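Local coordinates for anti-H(O) lectin 1 (Ulex europaeus, PDB 1JXN), which is a legume lectin that specifically binds L-fucose and carries calcium and manganese ions, at residues Asp17-Gly22 with Ile48-Ala53; Glu64-Ile69 with Ser235-Thr240; Thr70-Phe75 with Ala168-Ile173. All coordinates share one frame; numbering follows the deposited sequence.

Contact 1 (Asp17-Gly22 with Ile48-Ala53); sequences DLSFQG and IARYIA
Ser19 and Arg50 form a hydrogen-bonded pair of two antiparallel strands. Ser19 N bonds to Arg50 O, and Arg50 N returns a bond to Ser19 O, each at 3.1 Å. Gln21 and Ile48 make a second such pair. Between these pairs Phe20 and Ala49 form a non-hydrogen-bonded pair, with both side chains on one face. The methyl CB of Ala49 meets the Phe20 ring obliquely, 3.5 Å from CD2.

Strand 48-51 is the tightly packed part. It is buried: Leu32 covers Ala49, Phe92 covers Ile48 and Arg50, and strand 209-219 bonds the backbone of Ala49 and Tyr51. Arg50 NH1 bonds to Ser211 OG and Ser98 OG.

The outer strand is looser. Residues 18-22 form an outermost strand of the seven-stranded sheet within this chain, and Leu18 to Gln21 stay partly exposed. The Gln21 amide lies beside the Arg50 guanidinium, with the planes 62° apart. The CG of Arg50 passes 3.3 Å from Ser19 OG.

At the Asp17 end, Ile52 N bonds to Asp17 O at 3.0 Å, but it approaches from well above the carbonyl plane. The strand pairing stops here. Tyr51 CD2 lies 3.4 Å from the same Asp17 O. With CG anti to the backbone N (chi1 -171°), the Tyr51 ring reaches back to the Asp17 carboxylate, and the two planes stand 64° apart. A water joins them. It donates to Asp17 OD1 at 2.6 Å and accepts from Tyr51 OH at 2.9 Å. Asp17 OD1 is also bonded by Ser1 N of the second subunit.

The chemistry implies two kinds of cohesion. Backbone bonds hold the outer strand to its buried neighbour. The Asp17 carboxylate, which also binds the water, carries the contact to the second subunit.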
ATOM      1  N   ASP A  17      -4.339  -3.497  -6.407  1.00 15.11           N
ATOM      2  CA  ASP A  17      -4.193  -2.607  -5.262  1.00 12.92           C
ATOM      3  C   ASP A  17      -5.319  -1.563  -5.085  1.00 14.06           C
ATOM      4  O   ASP A  17      -5.098  -0.490  -4.516  1.00 14.78           O
ATOM      5  CB  ASP A  17      -2.817  -1.940  -5.273  1.00  9.48           C
ATOM      6  CG  ASP A  17      -2.575  -1.084  -6.502  1.00 11.49           C
ATOM      7  OD1 ASP A  17      -1.480  -0.488  -6.587  1.00  9.39           O
ATOM      8  OD2 ASP A  17      -3.453  -0.999  -7.381  1.00 12.40           O
ATOM      9  N   LEU A  18      -6.527  -1.898  -5.539  1.00 13.49           N
ATOM     10  CA  LEU A  18      -7.688  -1.006  -5.421  1.00 11.28           C
ATOM     11  C   LEU A  18      -8.960  -1.788  -5.139  1.00 10.55           C
ATOM     12  O   LEU A  18      -9.277  -2.734  -5.849  1.00 12.01           O
ATOM     13  CB  LEU A  18      -7.922  -0.206  -6.708  1.00  9.94           C
ATOM     14  CG  LEU A  18      -7.040   0.945  -7.185  1.00  9.84           C
ATOM     15  CD1 LEU A  18      -7.642   1.475  -8.469  1.00  9.76           C
ATOM     16  CD2 LEU A  18      -6.935   2.064  -6.155  1.00  9.81           C
ATOM     17  N   SER A  19      -9.699  -1.397  -4.111  1.00 11.50           N
ATOM     18  CA  SER A  19     -10.957  -2.065  -3.804  1.00 13.42           C
ATOM     19  C   SER A  19     -12.073  -1.155  -4.288  1.00 14.82           C
ATOM     20  O   SER A  19     -12.037   0.057  -4.077  1.00 16.49           O
ATOM     21  CB  SER A  19     -11.095  -2.349  -2.312  1.00 12.70           C
ATOM     22  OG  SER A  19     -10.933  -1.172  -1.557  1.00 21.13           O
ATOM     23  N   PHE A  20     -13.031  -1.741  -4.990  1.00 16.75           N
ATOM     24  CA  PHE A  20     -14.139  -0.996  -5.546  1.00 16.00           C
ATOM     25  C   PHE A  20     -15.428  -1.399  -4.868  1.00 16.13           C
ATOM     26  O   PHE A  20     -15.571  -2.533  -4.425  1.00 15.45           O
ATOM     27  CB  PHE A  20     -14.261  -1.266  -7.042  1.00 14.70           C
ATOM     28  CG  PHE A  20     -13.025  -0.938  -7.829  1.00 15.59           C
ATOM     29  CD1 PHE A  20     -12.097  -1.928  -8.138  1.00 17.98           C
ATOM     30  CD2 PHE A  20     -12.795   0.355  -8.283  1.00 17.57           C
ATOM     31  CE1 PHE A  20     -10.963  -1.633  -8.887  1.00 14.71           C
ATOM     32  CE2 PHE A  20     -11.658   0.657  -9.035  1.00 14.07           C
ATOM     33  CZ  PHE A  20     -10.745  -0.336  -9.337  1.00 15.95           C
ATOM     34  N   GLN A  21     -16.348  -0.444  -4.777  1.00 16.33           N
ATOM     35  CA  GLN A  21     -17.669  -0.645  -4.185  1.00 14.57           C
ATOM     36  C   GLN A  21     -18.660   0.039  -5.118  1.00 13.73           C
ATOM     37  O   GLN A  21     -18.287   0.900  -5.913  1.00 13.37           O
ATOM     38  CB  GLN A  21     -17.737  -0.069  -2.770  1.00 10.41           C
ATOM     39  CG  GLN A  21     -16.903  -0.833  -1.773  1.00  7.61           C
ATOM     40  CD  GLN A  21     -16.817  -0.149  -0.431  1.00 10.92           C
ATOM     41  OE1 GLN A  21     -17.396  -0.594   0.551  1.00  7.27           O
ATOM     42  NE2 GLN A  21     -16.085   0.946  -0.382  1.00 12.01           N
ATOM     43  N   GLY A  22     -19.911  -0.389  -5.073  1.00 16.22           N
ATOM     44  CA  GLY A  22     -20.895   0.199  -5.959  1.00 19.02           C
ATOM     45  C   GLY A  22     -20.504  -0.150  -7.377  1.00 20.62           C
ATOM     46  O   GLY A  22     -20.020  -1.259  -7.627  1.00 21.71           O
ATOM     47  N   ILE A  48     -17.176   3.709  -5.227  1.00 15.01           N
ATOM     48  CA  ILE A  48     -16.033   4.081  -4.418  1.00 11.67           C
ATOM     49  C   ILE A  48     -14.859   3.257  -4.888  1.00 11.43           C
ATOM     50  O   ILE A  48     -15.031   2.122  -5.303  1.00 12.98           O
ATOM     51  CB  ILE A  48     -16.264   3.741  -2.952  1.00  8.68           C
ATOM     52  CG1 ILE A  48     -17.509   4.453  -2.428  1.00  9.19           C
ATOM     53  CG2 ILE A  48     -15.061   4.116  -2.138  1.00  7.34           C
ATOM     54  CD1 ILE A  48     -17.767   4.210  -0.963  1.00  9.33           C
ATOM     55  N   ALA A  49     -13.673   3.845  -4.867  1.00 13.31           N
ATOM     56  CA  ALA A  49     -12.452   3.142  -5.251  1.00 16.50           C
ATOM     57  C   ALA A  49     -11.359   3.657  -4.327  1.00 15.19           C
ATOM     58  O   ALA A  49     -10.979   4.823  -4.411  1.00 13.66           O
ATOM     59  CB  ALA A  49     -12.098   3.421  -6.721  1.00 18.79           C
ATOM     60  N   ARG A  50     -10.862   2.803  -3.439  1.00 14.65           N
ATOM     61  CA  ARG A  50      -9.825   3.235  -2.500  1.00 17.75           C
ATOM     62  C   ARG A  50      -8.551   2.408  -2.551  1.00 17.08           C
ATOM     63  O   ARG A  50      -8.578   1.270  -3.008  1.00 18.48           O
ATOM     64  CB  ARG A  50     -10.381   3.258  -1.069  1.00 14.16           C
ATOM     65  CG  ARG A  50     -11.207   2.046  -0.715  1.00 16.48           C
ATOM     66  CD  ARG A  50     -11.855   2.185   0.655  1.00 18.52           C
ATOM     67  NE  ARG A  50     -13.302   2.385   0.595  1.00 15.19           N
ATOM     68  CZ  ARG A  50     -14.037   2.772   1.634  1.00 17.23           C
ATOM     69  NH1 ARG A  50     -13.461   3.004   2.808  1.00 17.52           N
ATOM     70  NH2 ARG A  50     -15.347   2.922   1.509  1.00 17.58           N
ATOM     71  N   TYR A  51      -7.431   2.991  -2.117  1.00 16.41           N
ATOM     72  CA  TYR A  51      -6.176   2.258  -2.103  1.00 15.42           C
ATOM     73  C   TYR A  51      -6.365   1.080  -1.150  1.00 18.12           C
ATOM     74  O   TYR A  51      -6.929   1.221  -0.053  1.00 16.52           O
ATOM     75  CB  TYR A  51      -4.995   3.127  -1.681  1.00 14.99           C
ATOM     76  CG  TYR A  51      -3.670   2.432  -1.885  1.00 16.80           C
ATOM     77  CD1 TYR A  51      -2.847   2.118  -0.807  1.00 16.43           C
ATOM     78  CD2 TYR A  51      -3.261   2.038  -3.163  1.00 20.13           C
ATOM     79  CE1 TYR A  51      -1.648   1.417  -0.993  1.00 19.61           C
ATOM     80  CE2 TYR A  51      -2.064   1.338  -3.372  1.00 19.58           C
ATOM     81  CZ  TYR A  51      -1.269   1.026  -2.281  1.00 21.00           C
ATOM     82  OH  TYR A  51      -0.125   0.279  -2.468  1.00 21.22           O
ATOM     83  N   ILE A  52      -5.950  -0.092  -1.624  1.00 18.88           N
ATOM     84  CA  ILE A  52      -6.097  -1.355  -0.904  1.00 17.35           C
ATOM     85  C   ILE A  52      -5.503  -1.382   0.508  1.00 14.76           C
ATOM     86  O   ILE A  52      -6.039  -2.028   1.395  1.00 15.66           O
ATOM     87  CB  ILE A  52      -5.547  -2.522  -1.756  1.00 15.44           C
ATOM     88  CG1 ILE A  52      -6.285  -3.812  -1.445  1.00 13.70           C
ATOM     89  CG2 ILE A  52      -4.069  -2.682  -1.537  1.00 16.64           C
ATOM     90  CD1 ILE A  52      -7.656  -3.864  -2.029  1.00 14.58           C
ATOM     91  N   ALA A  53      -4.426  -0.654   0.725  1.00 13.84           N
ATOM     92  CA  ALA A  53      -3.808  -0.628   2.038  1.00 15.94           C
ATOM     93  C   ALA A  53      -4.216   0.603   2.835  1.00 18.08           C
ATOM     94  O   ALA A  53      -4.216   1.723   2.320  1.00 18.07           O
ATOM     95  CB  ALA A  53      -2.297  -0.667   1.906  1.00 18.21           C
TER
HETATM   96  O   HOH W   1       0.468  -1.072  -4.958  1.00  8.68           O

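Contact 2 (Glu64-Ile69 with Ser235-Thr240). Unlike the reference sequence in segment 64-69: Leu65 (reference Val). Unlike the reference sequence in segment 235-240: Thr236 (reference Asn), Phe237 (reference Leu).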
ATOM      1  N   GLU A  64       1.875  11.964  17.386  1.00 29.06           N
ATOM      2  CA  GLU A  64       2.257  12.468  16.070  1.00 27.31           C
ATOM      3  C   GLU A  64       1.110  12.335  15.073  1.00 25.70           C
ATOM      4  O   GLU A  64       0.324  11.382  15.121  1.00 21.51           O
ATOM      5  CB  GLU A  64       3.469  11.685  15.566  1.00 30.52           C
ATOM      6  CG  GLU A  64       4.747  11.932  16.351  1.00 35.58           C
ATOM      7  CD  GLU A  64       5.537  13.108  15.811  1.00 39.95           C
ATOM      8  OE1 GLU A  64       4.969  14.232  15.736  1.00 42.80           O
ATOM      9  OE2 GLU A  64       6.717  12.897  15.429  1.00 41.06           O
ATOM     10  N   LEU A  65       1.040  13.304  14.166  1.00 26.68           N
ATOM     11  CA  LEU A  65       0.011  13.387  13.134  1.00 24.54           C
ATOM     12  C   LEU A  65       0.756  13.404  11.797  1.00 23.43           C
ATOM     13  O   LEU A  65       1.858  13.955  11.699  1.00 22.89           O
ATOM     14  CB  LEU A  65      -0.783  14.694  13.321  1.00 26.44           C
ATOM     15  CG  LEU A  65      -2.308  14.814  13.165  1.00 26.90           C
ATOM     16  CD1 LEU A  65      -2.700  16.305  13.293  1.00 25.89           C
ATOM     17  CD2 LEU A  65      -2.773  14.262  11.816  1.00 26.10           C
ATOM     18  N   ALA A  66       0.174  12.783  10.776  1.00 23.08           N
ATOM     19  CA  ALA A  66       0.813  12.728   9.464  1.00 21.06           C
ATOM     20  C   ALA A  66       0.291  13.749   8.473  1.00 21.44           C
ATOM     21  O   ALA A  66      -0.923  13.889   8.284  1.00 23.96           O
ATOM     22  CB  ALA A  66       0.674  11.337   8.875  1.00 19.92           C
ATOM     23  N   SER A  67       1.212  14.464   7.845  1.00 19.67           N
ATOM     24  CA  SER A  67       0.848  15.433   6.831  1.00 20.40           C
ATOM     25  C   SER A  67       0.770  14.683   5.511  1.00 20.51           C
ATOM     26  O   SER A  67       1.417  13.657   5.341  1.00 22.36           O
ATOM     27  CB  SER A  67       1.895  16.528   6.749  1.00 19.27           C
ATOM     28  OG  SER A  67       2.062  17.107   8.020  1.00 16.96           O
ATOM     29  N   PHE A  68      -0.039  15.166   4.586  1.00 20.85           N
ATOM     30  CA  PHE A  68      -0.157  14.472   3.315  1.00 20.73           C
ATOM     31  C   PHE A  68      -0.510  15.368   2.140  1.00 20.38           C
ATOM     32  O   PHE A  68      -1.015  16.486   2.303  1.00 20.88           O
ATOM     33  CB  PHE A  68      -1.170  13.314   3.417  1.00 19.42           C
ATOM     34  CG  PHE A  68      -2.625  13.750   3.446  1.00 17.83           C
ATOM     35  CD1 PHE A  68      -3.335  13.760   4.647  1.00 17.23           C
ATOM     36  CD2 PHE A  68      -3.291  14.104   2.271  1.00 15.51           C
ATOM     37  CE1 PHE A  68      -4.686  14.115   4.674  1.00 17.06           C
ATOM     38  CE2 PHE A  68      -4.621  14.457   2.289  1.00 15.21           C
ATOM     39  CZ  PHE A  68      -5.327  14.462   3.493  1.00 17.88           C
ATOM     40  N   ILE A  69      -0.228  14.861   0.954  1.00 17.15           N
ATOM     41  CA  ILE A  69      -0.530  15.572  -0.259  1.00 17.18           C
ATOM     42  C   ILE A  69      -0.929  14.538  -1.289  1.00 16.98           C
ATOM     43  O   ILE A  69      -0.404  13.419  -1.314  1.00 16.59           O
ATOM     44  CB  ILE A  69       0.663  16.405  -0.752  1.00 17.93           C
ATOM     45  CG1 ILE A  69       0.306  17.103  -2.067  1.00 18.86           C
ATOM     46  CG2 ILE A  69       1.887  15.533  -0.900  1.00 22.30           C
ATOM     47  CD1 ILE A  69       1.431  17.939  -2.633  1.00 17.96           C
ATOM     48  N   SER A 235       2.082  10.276   2.315  1.00 21.58           N
ATOM     49  CA  SER A 235       1.813  10.495   3.729  1.00 19.49           C
ATOM     50  C   SER A 235       3.141  10.542   4.423  1.00 19.70           C
ATOM     51  O   SER A 235       4.137  10.078   3.881  1.00 21.99           O
ATOM     52  CB  SER A 235       1.036   9.323   4.305  1.00 19.09           C
ATOM     53  OG  SER A 235      -0.257   9.257   3.769  1.00 23.55           O
ATOM     54  N   THR A 236       3.162  11.075   5.636  1.00 18.79           N
ATOM     55  CA  THR A 236       4.397  11.131   6.384  1.00 18.14           C
ATOM     56  C   THR A 236       4.212  11.715   7.774  1.00 22.31           C
ATOM     57  O   THR A 236       3.731  12.838   7.953  1.00 22.19           O
ATOM     58  CB  THR A 236       5.482  11.901   5.637  1.00 14.67           C
ATOM     59  OG1 THR A 236       6.704  11.790   6.362  1.00 15.96           O
ATOM     60  CG2 THR A 236       5.106  13.367   5.484  1.00 14.73           C
ATOM     61  N   PHE A 237       4.539  10.901   8.766  1.00 24.17           N
ATOM     62  CA  PHE A 237       4.443  11.313  10.151  1.00 23.88           C
ATOM     63  C   PHE A 237       5.641  12.134  10.511  1.00 27.39           C
ATOM     64  O   PHE A 237       5.616  12.879  11.490  1.00 30.59           O
ATOM     65  CB  PHE A 237       4.458  10.102  11.053  1.00 20.02           C
ATOM     66  CG  PHE A 237       3.117   9.615  11.416  1.00 16.23           C
ATOM     67  CD1 PHE A 237       2.379  10.267  12.386  1.00 13.25           C
ATOM     68  CD2 PHE A 237       2.606   8.472  10.828  1.00 16.06           C
ATOM     69  CE1 PHE A 237       1.156   9.782  12.768  1.00 16.79           C
ATOM     70  CE2 PHE A 237       1.374   7.977  11.207  1.00 16.30           C
ATOM     71  CZ  PHE A 237       0.646   8.629  12.179  1.00 18.02           C
ATOM     72  N   ILE A 238       6.705  11.998   9.727  1.00 31.59           N
ATOM     73  CA  ILE A 238       7.914  12.714  10.071  1.00 34.60           C
ATOM     74  C   ILE A 238       8.215  14.056   9.416  1.00 36.30           C
ATOM     75  O   ILE A 238       9.254  14.282   8.776  1.00 36.94           O
ATOM     76  CB  ILE A 238       9.136  11.763  10.253  1.00 33.20           C
ATOM     77  CG1 ILE A 238       9.903  12.177  11.513  1.00 31.49           C
ATOM     78  CG2 ILE A 238      10.002  11.693   9.011  1.00 35.25           C
ATOM     79  CD1 ILE A 238       9.045  12.121  12.774  1.00 26.02           C
ATOM     80  N   ASN A 239       7.260  14.956   9.626  1.00 38.08           N
ATOM     81  CA  ASN A 239       7.361  16.343   9.209  1.00 37.98           C
ATOM     82  C   ASN A 239       7.760  16.519   7.746  1.00 36.35           C
ATOM     83  O   ASN A 239       7.141  15.946   6.858  1.00 34.21           O
ATOM     84  CB  ASN A 239       8.386  17.041  10.152  1.00 39.82           C
ATOM     85  CG  ASN A 239       8.609  16.275  11.484  1.00 41.02           C
ATOM     86  OD1 ASN A 239       7.744  16.255  12.376  1.00 38.91           O
ATOM     87  ND2 ASN A 239       9.755  15.599  11.586  1.00 41.89           N
ATOM     88  N   THR A 240       8.751  17.386   7.534  1.00 37.95           N
ATOM     89  CA  THR A 240       9.359  17.694   6.241  1.00 39.21           C
ATOM     90  C   THR A 240      10.772  18.201   6.577  1.00 39.98           C
ATOM     91  O   THR A 240      11.361  17.691   7.557  1.00 40.66           O
ATOM     92  CB  THR A 240       8.616  18.833   5.464  1.00 39.54           C
ATOM     93  OG1 THR A 240       8.609  20.030   6.255  1.00 39.91           O
ATOM     94  CG2 THR A 240       7.190  18.433   5.107  1.00 40.24           C
TER
HETATM   95  O   HOH W   2       8.679  14.944  14.714  1.00 39.70           O
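Ser67 and Thr236 form a hydrogen-bonded antiparallel pair, with Ser67 N giving a bond of 3.0 Å to Thr236 O at an N-H...O angle of 140° and Thr236 N returning a weak one to Ser67 O. Next to it Phe68 and Ser235 make a non-hydrogen-bonded pair. Strand 224-236 ends here, where strand 67-78 begins, and the touching parts run 140° apart.

Phe237 has the largest share of the contact. Its ring lies flat under the methyl of Ala66. Ala66 CB sits 3.9 Å from the ring centroid and only 8° off the normal, a CH-pi contact. The ring is also met at its edge. The carbonyl oxygen of Glu64 lies near the ring plane, 3.0 Å from Phe237 CE1. Glu64 CB packs 3.6 Å from Phe237 CD1. Outside the two segments, His56 meets the ring edge-to-face.

A water bridges the outer part of the contact. It donates to Glu64 OE2 at 2.9 Å and to Asn239 OD1 at 2.8 Å. The CD1 methyl of Ile238 comes 3.6 Å from Glu64 OE2. Thr236 turns OG1 anti to its own N, where Asp3 OD2 takes it up, and its CG2 lies 3.7 Å from Ser67 O. Ser67 OG is bonded by Ala176 N. Ser235 OG is buried here without a partner in the model.

This is the end of a strand pair in the back sheet of the legume lectin beta sandwich, where the C-terminal tail packs against residues 64-66, which lead into strand 67-78.

Contact 3 (Thr70-Phe75 with Ala168-Ile173); sequences TSFSFF and ANVEII
Phe72 O accepts the shortest backbone bond of this strand pair, from Val170 N at 2.8 Å and an N-H...O angle of 170°. Phe72 N returns a bond to Val170 O. Thr70 with Ile172 and Phe74 with Ala168 are joined by two bonds each in the same way. The register is regular and antiparallel.

The side chains of these six residues share one face. Val170 sits between two rings. Its CB lies over a face of the Phe72 ring, 3.8 Å from the centroid and offset toward the rim, a CH-pi contact. Its CG2 meets the Phe74 ring at the edge, 3.4 Å from CE2. The Phe72 edge receives Ile172 CD1, 3.6 Å from CE2. Ala168 CB lies over a face of the Phe74 ring. In Phe72, CG stands between the backbone N and the carbonyl carbon (chi1 58°), which brings the ring over Val170.

Across the strands, Ser71, Ser73, Asn169 and Glu171 project from the opposite face and stay partly exposed. Thr70 OG1, on the buried face, bonds to Tyr232 O and Trp231 NE1.

The pair is therefore amphipathic. Its apolar face belongs to the sandwich core, where Phe72 meets Phe214 and Phe74 meets Phe126 edge-to-face. Phe126 lies between Glu125 and Asp127, which probably bind manganese, so this packing reaches the strand that carries the probable metal ligands.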
ATOM      1  N   THR A  70      -1.920  14.892  -2.085  1.00 16.36           N
ATOM      2  CA  THR A  70      -2.401  14.005  -3.113  1.00 16.61           C
ATOM      3  C   THR A  70      -2.845  14.844  -4.278  1.00 18.29           C
ATOM      4  O   THR A  70      -3.361  15.951  -4.099  1.00 18.80           O
ATOM      5  CB  THR A  70      -3.566  13.130  -2.610  1.00 16.36           C
ATOM      6  OG1 THR A  70      -4.149  12.422  -3.709  1.00 14.54           O
ATOM      7  CG2 THR A  70      -4.618  13.963  -1.929  1.00 17.53           C
ATOM      8  N   SER A  71      -2.587  14.344  -5.475  1.00 19.40           N
ATOM      9  CA  SER A  71      -2.970  15.047  -6.676  1.00 17.88           C
ATOM     10  C   SER A  71      -3.532  14.081  -7.686  1.00 17.88           C
ATOM     11  O   SER A  71      -3.124  12.918  -7.746  1.00 14.47           O
ATOM     12  CB  SER A  71      -1.783  15.797  -7.258  1.00 16.40           C
ATOM     13  OG  SER A  71      -0.591  15.048  -7.146  1.00 20.14           O
ATOM     14  N   PHE A  72      -4.499  14.560  -8.451  1.00 16.92           N
ATOM     15  CA  PHE A  72      -5.129  13.748  -9.465  1.00 17.99           C
ATOM     16  C   PHE A  72      -5.844  14.628 -10.465  1.00 19.61           C
ATOM     17  O   PHE A  72      -6.268  15.736 -10.135  1.00 20.39           O
ATOM     18  CB  PHE A  72      -6.131  12.783  -8.823  1.00 20.18           C
ATOM     19  CG  PHE A  72      -7.217  13.464  -8.011  1.00 21.76           C
ATOM     20  CD1 PHE A  72      -8.514  13.594  -8.520  1.00 20.50           C
ATOM     21  CD2 PHE A  72      -6.949  13.951  -6.726  1.00 20.16           C
ATOM     22  CE1 PHE A  72      -9.519  14.195  -7.761  1.00 19.88           C
ATOM     23  CE2 PHE A  72      -7.949  14.551  -5.962  1.00 18.11           C
ATOM     24  CZ  PHE A  72      -9.234  14.671  -6.478  1.00 21.13           C
ATOM     25  N   SER A  73      -5.968  14.142 -11.692  1.00 20.90           N
ATOM     26  CA  SER A  73      -6.677  14.883 -12.726  1.00 20.49           C
ATOM     27  C   SER A  73      -7.911  14.066 -13.031  1.00 20.95           C
ATOM     28  O   SER A  73      -7.813  12.850 -13.093  1.00 21.22           O
ATOM     29  CB  SER A  73      -5.840  14.978 -13.993  1.00 19.31           C
ATOM     30  OG  SER A  73      -4.576  15.541 -13.733  1.00 24.03           O
ATOM     31  N   PHE A  74      -9.067  14.703 -13.171  1.00 20.78           N
ATOM     32  CA  PHE A  74     -10.283  13.969 -13.504  1.00 20.13           C
ATOM     33  C   PHE A  74     -11.045  14.778 -14.535  1.00 20.67           C
ATOM     34  O   PHE A  74     -10.706  15.934 -14.789  1.00 20.91           O
ATOM     35  CB  PHE A  74     -11.155  13.741 -12.266  1.00 21.58           C
ATOM     36  CG  PHE A  74     -11.792  14.995 -11.720  1.00 25.03           C
ATOM     37  CD1 PHE A  74     -13.045  15.419 -12.177  1.00 25.95           C
ATOM     38  CD2 PHE A  74     -11.138  15.768 -10.756  1.00 26.77           C
ATOM     39  CE1 PHE A  74     -13.633  16.594 -11.683  1.00 25.51           C
ATOM     40  CE2 PHE A  74     -11.719  16.941 -10.253  1.00 26.28           C
ATOM     41  CZ  PHE A  74     -12.967  17.357 -10.720  1.00 27.35           C
ATOM     42  N   PHE A  75     -12.014  14.154 -15.185  1.00 19.16           N
ATOM     43  CA  PHE A  75     -12.846  14.855 -16.157  1.00 21.60           C
ATOM     44  C   PHE A  75     -14.228  14.244 -16.004  1.00 21.54           C
ATOM     45  O   PHE A  75     -14.375  13.224 -15.333  1.00 20.48           O
ATOM     46  CB  PHE A  75     -12.298  14.795 -17.615  1.00 23.35           C
ATOM     47  CG  PHE A  75     -12.289  13.407 -18.235  1.00 25.50           C
ATOM     48  CD1 PHE A  75     -11.172  12.570 -18.093  1.00 24.40           C
ATOM     49  CD2 PHE A  75     -13.392  12.940 -18.962  1.00 23.93           C
ATOM     50  CE1 PHE A  75     -11.153  11.289 -18.662  1.00 26.14           C
ATOM     51  CE2 PHE A  75     -13.388  11.665 -19.535  1.00 25.75           C
ATOM     52  CZ  PHE A  75     -12.264  10.830 -19.388  1.00 26.75           C
ATOM     53  N   ALA A 168      -9.499  18.572 -15.220  1.00 21.24           N
ATOM     54  CA  ALA A 168      -9.220  19.379 -14.047  1.00 20.50           C
ATOM     55  C   ALA A 168      -8.165  18.704 -13.170  1.00 20.24           C
ATOM     56  O   ALA A 168      -8.200  17.489 -12.958  1.00 19.20           O
ATOM     57  CB  ALA A 168     -10.506  19.617 -13.267  1.00 20.80           C
ATOM     58  N   ASN A 169      -7.206  19.497 -12.703  1.00 18.78           N
ATOM     59  CA  ASN A 169      -6.144  19.014 -11.830  1.00 17.39           C
ATOM     60  C   ASN A 169      -6.442  19.420 -10.399  1.00 16.92           C
ATOM     61  O   ASN A 169      -6.589  20.605 -10.091  1.00 20.82           O
ATOM     62  CB  ASN A 169      -4.793  19.621 -12.204  1.00 13.66           C
ATOM     63  CG  ASN A 169      -4.365  19.273 -13.599  1.00 13.33           C
ATOM     64  OD1 ASN A 169      -3.637  20.028 -14.232  1.00 15.15           O
ATOM     65  ND2 ASN A 169      -4.818  18.137 -14.097  1.00 13.64           N
ATOM     66  N   VAL A 170      -6.483  18.447  -9.516  1.00 14.06           N
ATOM     67  CA  VAL A 170      -6.751  18.716  -8.130  1.00 15.43           C
ATOM     68  C   VAL A 170      -5.526  18.409  -7.282  1.00 16.64           C
ATOM     69  O   VAL A 170      -4.743  17.515  -7.599  1.00 16.50           O
ATOM     70  CB  VAL A 170      -7.937  17.877  -7.651  1.00 16.57           C
ATOM     71  CG1 VAL A 170      -8.165  18.079  -6.155  1.00 18.63           C
ATOM     72  CG2 VAL A 170      -9.169  18.237  -8.464  1.00 16.63           C
ATOM     73  N   GLU A 171      -5.323  19.200  -6.243  1.00 17.67           N
ATOM     74  CA  GLU A 171      -4.216  18.964  -5.330  1.00 20.20           C
ATOM     75  C   GLU A 171      -4.691  19.326  -3.938  1.00 21.40           C
ATOM     76  O   GLU A 171      -5.156  20.450  -3.685  1.00 20.92           O
ATOM     77  CB  GLU A 171      -2.982  19.790  -5.672  1.00 21.27           C
ATOM     78  CG  GLU A 171      -1.796  19.444  -4.755  1.00 21.93           C
ATOM     79  CD  GLU A 171      -0.615  20.384  -4.910  1.00 23.18           C
ATOM     80  OE1 GLU A 171       0.296  20.331  -4.058  1.00 24.24           O
ATOM     81  OE2 GLU A 171      -0.587  21.179  -5.879  1.00 26.60           O
ATOM     82  N   ILE A 172      -4.536  18.376  -3.030  1.00 20.89           N
ATOM     83  CA  ILE A 172      -4.970  18.549  -1.659  1.00 19.20           C
ATOM     84  C   ILE A 172      -3.745  18.407  -0.787  1.00 18.74           C
ATOM     85  O   ILE A 172      -2.888  17.558  -1.039  1.00 19.52           O
ATOM     86  CB  ILE A 172      -6.011  17.459  -1.293  1.00 19.06           C
ATOM     87  CG1 ILE A 172      -7.231  17.590  -2.202  1.00 20.16           C
ATOM     88  CG2 ILE A 172      -6.420  17.548   0.172  1.00 18.63           C
ATOM     89  CD1 ILE A 172      -7.637  16.282  -2.863  1.00 24.73           C
ATOM     90  N   ILE A 173      -3.610  19.291   0.183  1.00 17.76           N
ATOM     91  CA  ILE A 173      -2.489  19.189   1.087  1.00 19.03           C
ATOM     92  C   ILE A 173      -3.027  19.394   2.486  1.00 18.03           C
ATOM     93  O   ILE A 173      -3.851  20.264   2.711  1.00 18.53           O
ATOM     94  CB  ILE A 173      -1.306  20.183   0.728  1.00 21.01           C
ATOM     95  CG1 ILE A 173      -1.299  21.427   1.619  1.00 21.81           C
ATOM     96  CG2 ILE A 173      -1.357  20.587  -0.743  1.00 22.97           C
ATOM     97  CD1 ILE A 173      -0.288  21.344   2.759  1.00 22.79           C
TER

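From the N terminus, contact 1 closes first, joining strand 18-22 to strand 44-56 in the seven-stranded sheet. It is complete before the other two open. The chain then enters strand 67-78, which serves both remaining contacts. Residues 64-69, the lead-in and start of this strand, open contact 2, and its middle opens contact 3. Contact 3 closes at residues 168-173; contact 2 closes only at 235-240, near the C terminus. Contact 3 therefore lies wholly within the longer loop, and none of the contacts cross. Strands 224-236 and 168-175 both pair with strand 67-78 in the other sheet. Contacts 2 and 3 touch directly, where Ile69 packs on Glu171 and Ile172.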